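Local coordinates for protein 2,3-dihydroxybenzoate-AMP ligase (Bacillus subtilis, PDB 1MDB) that is an AMP-binding enzyme of the ANL superfamily, built from a large N-terminal part and a smaller C-terminal domain, and holds AMP and 2,3-dihydroxy-benzoic acid in this structure, at residues 14-17 against 21-24; 205-210 against 236-241. All coordinates share one frame; numbering follows the deposited sequence.

How the contacts relate
Helix 204-218 ties the two contacts together. Contact 1 (14-17 against 21-24) rests on the first turns of that helix, where Asp205 OD1 lies 2.6 Å from Gly24 N, a probable hydrogen bond, and Cys21 O packs 3.1 Å from Tyr209 CD1. From other sides of the same turns, contact 2 (205-210 against 236-241) reaches inward through Tyr207 and Ser210. Contact 1 and contact 2 have their centres about 15 Å apart. The centre of contact 1 lies about 25 Å from the centre of the chain, that of contact 2 about 11 Å. Contact 2 borders the pocket of 2,3-dihydroxy-benzoic acid through Tyr236 and Ser240, and the side chain of Ser239 is about 9 Å from the bound AMP.

Contact 1: residues 14-17 against 21-24; sequences ETYR and CWAG
Tyr16 and Trp22 make the tight half of this contact, where the chain leaves helix 10-18 and folds back on its last turn. Tyr16 CB sits squarely over one face of the indole as a CH-pi contact, 3.9 Å from the centroid of the five-membered ring and 9° off its normal. The phenol is tilted 52° to the indole: its CD1 flank lies above the six-membered ring, with Tyr16 CD1 3.6 Å from Trp22 CZ2, and its CD2 flank is raised away. Trp22 CG stands anti to its own carbonyl carbon (chi1 -67°), which turns the indole back toward helix 10-18, alongside Tyr16. Between the backbones, Trp22 N gives a nearly straight but weak hydrogen bond of 3.3 Å to Tyr16 O. Cys21 N lies 2.9 Å from Tyr16 O and is hydrogen-bonded to Asn19 OD1. Arg17 forms the looser, exposed side. Its chain runs extended from CG to NE past the benzene edge of the indole, with NE in the ring plane 3.5 Å from Trp22 CE3 and the guanidinium tilted against the ring. This is an edge contact, not a cation-pi stack. Trp22 NE1 is held by Pro386 O, and Trp8 meets the indole edge-to-face. Trp22 touches Asp205 and Asp206, and Cys21 touches Tyr209, so residues 21-24 lie between helix 10-18 and the start of helix 204-218.

Contact 2: residues 205-210 against 236-241; sequences DDYIYS and YPLSSP. With DBH (2,3-dihydroxy-benzoic acid), chain E.
Tyr207 extends from helix 204-218 to helix 235-239, its CG anti to the backbone N (chi1 -152°), and meets Leu238 and Ser239. Tyr236, first in the second segment, points away from that helix: one face of its ring meets 2,3-dihydroxy-benzoic acid, with C12 of the ligand 3.4 Å above the ring plane, offset toward the rim, and its hydroxyl bonds to Leu278 O. Next, Leu238 sets the methyl CD2 3.4 Å from Tyr207 OH. Ser239 comes in at the phenol end, its OG 2.9 Å from Tyr207 OH. Asn235 serves both hydroxyls, binding Tyr207 OH through OD1 and Ser239 OG through its backbone O, and also bonds the ligand through ND2. A water donates to both Ser239 OG and, at 2.8 Å, Ser210 OG, bridging the segments; Ser210 OG in turn donates a hydrogen bond, in the carbonyl plane, to a lone pair of Tyr207 O. Ser240 OG hydrogen-bonds O6 of the ligand at 2.6 Å. Pro241, after a cis peptide, packs on helix 204-218. The segment thus forms part of one wall of the ligand pocket in this AMP-binding fold, with Tyr236 and Ser240 touching the ligand and Leu238 and Ser239 against a neighbouring helix.

Contact 1: residues 14-17 against 21-24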
# COMPACT_ATOMS: atom_id res chain seq x y z
N GLU A 14 5.83 20.46 18.38
CA GLU A 14 6.01 21.90 18.20
C GLU A 14 6.96 22.18 17.04
O GLU A 14 6.66 23.00 16.17
CB GLU A 14 6.57 22.54 19.47
CG GLU A 14 5.57 22.64 20.60
CD GLU A 14 5.61 23.99 21.29
OE1 GLU A 14 6.71 24.42 21.71
OE2 GLU A 14 4.54 24.63 21.40
N THR A 15 8.10 21.50 17.04
CA THR A 15 9.08 21.68 15.98
C THR A 15 8.38 21.54 14.63
O THR A 15 8.52 22.40 13.76
CB THR A 15 10.21 20.61 16.08
OG1 THR A 15 10.78 20.62 17.39
CG2 THR A 15 11.30 20.89 15.05
N TYR A 16 7.62 20.46 14.47
CA TYR A 16 6.89 20.17 13.23
C TYR A 16 5.84 21.21 12.86
O TYR A 16 5.69 21.56 11.69
CB TYR A 16 6.23 18.80 13.34
CG TYR A 16 7.21 17.65 13.39
CD1 TYR A 16 6.87 16.44 13.99
CD2 TYR A 16 8.48 17.77 12.83
CE1 TYR A 16 7.76 15.38 14.03
CE2 TYR A 16 9.39 16.72 12.87
CZ TYR A 16 9.03 15.52 13.47
OH TYR A 16 9.92 14.48 13.52
N ARG A 17 5.11 21.71 13.85
CA ARG A 17 4.08 22.71 13.60
C ARG A 17 4.73 24.06 13.34
O ARG A 17 4.12 24.94 12.72
CB ARG A 17 3.12 22.81 14.79
CG ARG A 17 2.51 21.47 15.19
CD ARG A 17 1.40 21.62 16.22
NE ARG A 17 1.01 20.32 16.76
CZ ARG A 17 -0.12 20.09 17.43
NH1 ARG A 17 -0.98 21.07 17.66
NH2 ARG A 17 -0.38 18.87 17.89
N CYS A 21 5.60 21.64 8.76
CA CYS A 21 5.32 20.29 8.29
C CYS A 21 3.85 19.97 8.52
O CYS A 21 3.18 19.44 7.63
CB CYS A 21 6.21 19.27 9.01
SG CYS A 21 7.95 19.31 8.50
N TRP A 22 3.35 20.30 9.70
CA TRP A 22 1.95 20.07 10.04
C TRP A 22 1.21 21.37 9.73
O TRP A 22 1.28 22.34 10.49
CB TRP A 22 1.83 19.67 11.51
CG TRP A 22 2.45 18.32 11.81
CD1 TRP A 22 3.05 17.46 10.92
CD2 TRP A 22 2.50 17.66 13.09
NE1 TRP A 22 3.46 16.32 11.56
CE2 TRP A 22 3.13 16.41 12.89
CE3 TRP A 22 2.07 18.00 14.38
CZ2 TRP A 22 3.35 15.50 13.93
CZ3 TRP A 22 2.29 17.10 15.42
CH2 TRP A 22 2.92 15.86 15.19
N ALA A 23 0.49 21.38 8.61
CA ALA A 23 -0.23 22.55 8.14
C ALA A 23 -1.36 23.08 9.03
O ALA A 23 -1.76 24.23 8.90
CB ALA A 23 -0.75 22.31 6.74
N GLY A 24 -1.88 22.24 9.92
CA GLY A 24 -2.95 22.69 10.78
C GLY A 24 -4.31 22.67 10.12
O GLY A 24 -5.26 23.29 10.61

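Contact 2: residues 205-210 against 236-241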
# COMPACT_ATOMS: atom_id res chain seq x y z
N ASP A 205 -2.90 16.25 10.31
CA ASP A 205 -1.62 16.94 10.10
C ASP A 205 -0.50 16.06 9.56
O ASP A 205 0.14 16.40 8.56
CB ASP A 205 -1.13 17.60 11.40
CG ASP A 205 -1.70 18.98 11.60
OD1 ASP A 205 -1.73 19.76 10.62
OD2 ASP A 205 -2.12 19.30 12.74
N ASP A 206 -0.23 14.93 10.21
CA ASP A 206 0.86 14.10 9.74
C ASP A 206 0.57 13.44 8.39
O ASP A 206 1.47 13.30 7.58
CB ASP A 206 1.29 13.06 10.80
CG ASP A 206 0.44 11.79 10.76
OD1 ASP A 206 -0.45 11.63 11.62
OD2 ASP A 206 0.69 10.96 9.87
N TYR A 207 -0.68 13.08 8.12
CA TYR A 207 -0.98 12.44 6.83
C TYR A 207 -0.98 13.45 5.69
O TYR A 207 -0.39 13.20 4.64
CB TYR A 207 -2.33 11.72 6.85
CG TYR A 207 -2.40 10.54 5.90
CD1 TYR A 207 -1.57 9.43 6.08
CD2 TYR A 207 -3.29 10.52 4.83
CE1 TYR A 207 -1.64 8.33 5.23
CE2 TYR A 207 -3.36 9.41 3.97
CZ TYR A 207 -2.53 8.32 4.18
OH TYR A 207 -2.59 7.22 3.35
N ILE A 208 -1.63 14.59 5.89
CA ILE A 208 -1.66 15.59 4.84
C ILE A 208 -0.23 16.03 4.49
O ILE A 208 0.08 16.32 3.34
CB ILE A 208 -2.57 16.78 5.26
CG1 ILE A 208 -4.01 16.25 5.43
CG2 ILE A 208 -2.52 17.87 4.20
CD1 ILE A 208 -5.01 17.26 5.94
N TYR A 209 0.66 16.04 5.48
CA TYR A 209 2.05 16.39 5.20
C TYR A 209 2.64 15.34 4.25
O TYR A 209 3.30 15.68 3.26
CB TYR A 209 2.90 16.43 6.47
CG TYR A 209 4.36 16.65 6.17
CD1 TYR A 209 4.79 17.81 5.52
CD2 TYR A 209 5.32 15.69 6.51
CE1 TYR A 209 6.14 18.00 5.20
CE2 TYR A 209 6.67 15.87 6.19
CZ TYR A 209 7.07 17.03 5.54
OH TYR A 209 8.40 17.23 5.21
N SER A 210 2.39 14.06 4.54
CA SER A 210 2.89 12.99 3.67
C SER A 210 2.35 13.17 2.25
O SER A 210 3.04 12.86 1.27
CB SER A 210 2.49 11.61 4.20
OG SER A 210 1.19 11.24 3.76
N TYR A 236 -0.22 2.81 -0.20
CA TYR A 236 0.51 3.12 -1.42
C TYR A 236 -0.40 3.81 -2.47
O TYR A 236 -0.17 4.97 -2.83
CB TYR A 236 1.12 1.80 -1.94
CG TYR A 236 1.85 1.82 -3.28
CD1 TYR A 236 2.03 0.63 -3.98
CD2 TYR A 236 2.35 3.00 -3.83
CE1 TYR A 236 2.68 0.60 -5.20
CE2 TYR A 236 3.02 2.98 -5.07
CZ TYR A 236 3.18 1.77 -5.75
OH TYR A 236 3.80 1.70 -6.97
N PRO A 237 -1.45 3.12 -2.95
CA PRO A 237 -2.33 3.76 -3.93
C PRO A 237 -3.27 4.83 -3.35
O PRO A 237 -4.04 5.47 -4.08
CB PRO A 237 -3.09 2.59 -4.55
CG PRO A 237 -3.18 1.63 -3.38
CD PRO A 237 -1.78 1.69 -2.81
N LEU A 238 -3.21 5.04 -2.04
CA LEU A 238 -4.04 6.06 -1.41
C LEU A 238 -3.29 7.35 -1.15
O LEU A 238 -3.89 8.43 -1.20
CB LEU A 238 -4.59 5.58 -0.06
CG LEU A 238 -5.52 6.54 0.70
CD1 LEU A 238 -6.91 6.50 0.06
CD2 LEU A 238 -5.64 6.14 2.18
N SER A 239 -1.99 7.25 -0.89
CA SER A 239 -1.21 8.44 -0.53
C SER A 239 0.24 8.59 -1.02
O SER A 239 0.90 9.57 -0.65
CB SER A 239 -1.17 8.53 1.00
OG SER A 239 -0.33 7.51 1.51
N SER A 240 0.74 7.68 -1.84
CA SER A 240 2.13 7.80 -2.28
C SER A 240 2.38 7.89 -3.78
O SER A 240 3.06 7.03 -4.35
CB SER A 240 2.94 6.63 -1.72
OG SER A 240 2.80 6.53 -0.31
N PRO A 241 1.85 8.93 -4.45
CA PRO A 241 1.01 10.02 -3.92
C PRO A 241 -0.45 9.56 -3.77
O PRO A 241 -1.21 10.13 -2.98
CB PRO A 241 1.18 11.12 -4.97
CG PRO A 241 1.34 10.33 -6.24
CD PRO A 241 2.30 9.25 -5.82
C21 DBH E . 3.59 -0.57 1.40
O9 DBH E . 3.98 -1.78 0.98
C18 DBH E . 3.84 0.67 0.62
C15 DBH E . 4.46 0.60 -0.66
C12 DBH E . 4.72 1.77 -1.39
C3 DBH E . 3.47 1.94 1.16
O3 DBH E . 2.84 2.08 2.42
C6 DBH E . 3.73 3.11 0.42
C9 DBH E . 4.36 3.04 -0.85
O6 DBH E . 3.39 4.34 0.94
O HOH W 1 1.68 8.49 3.28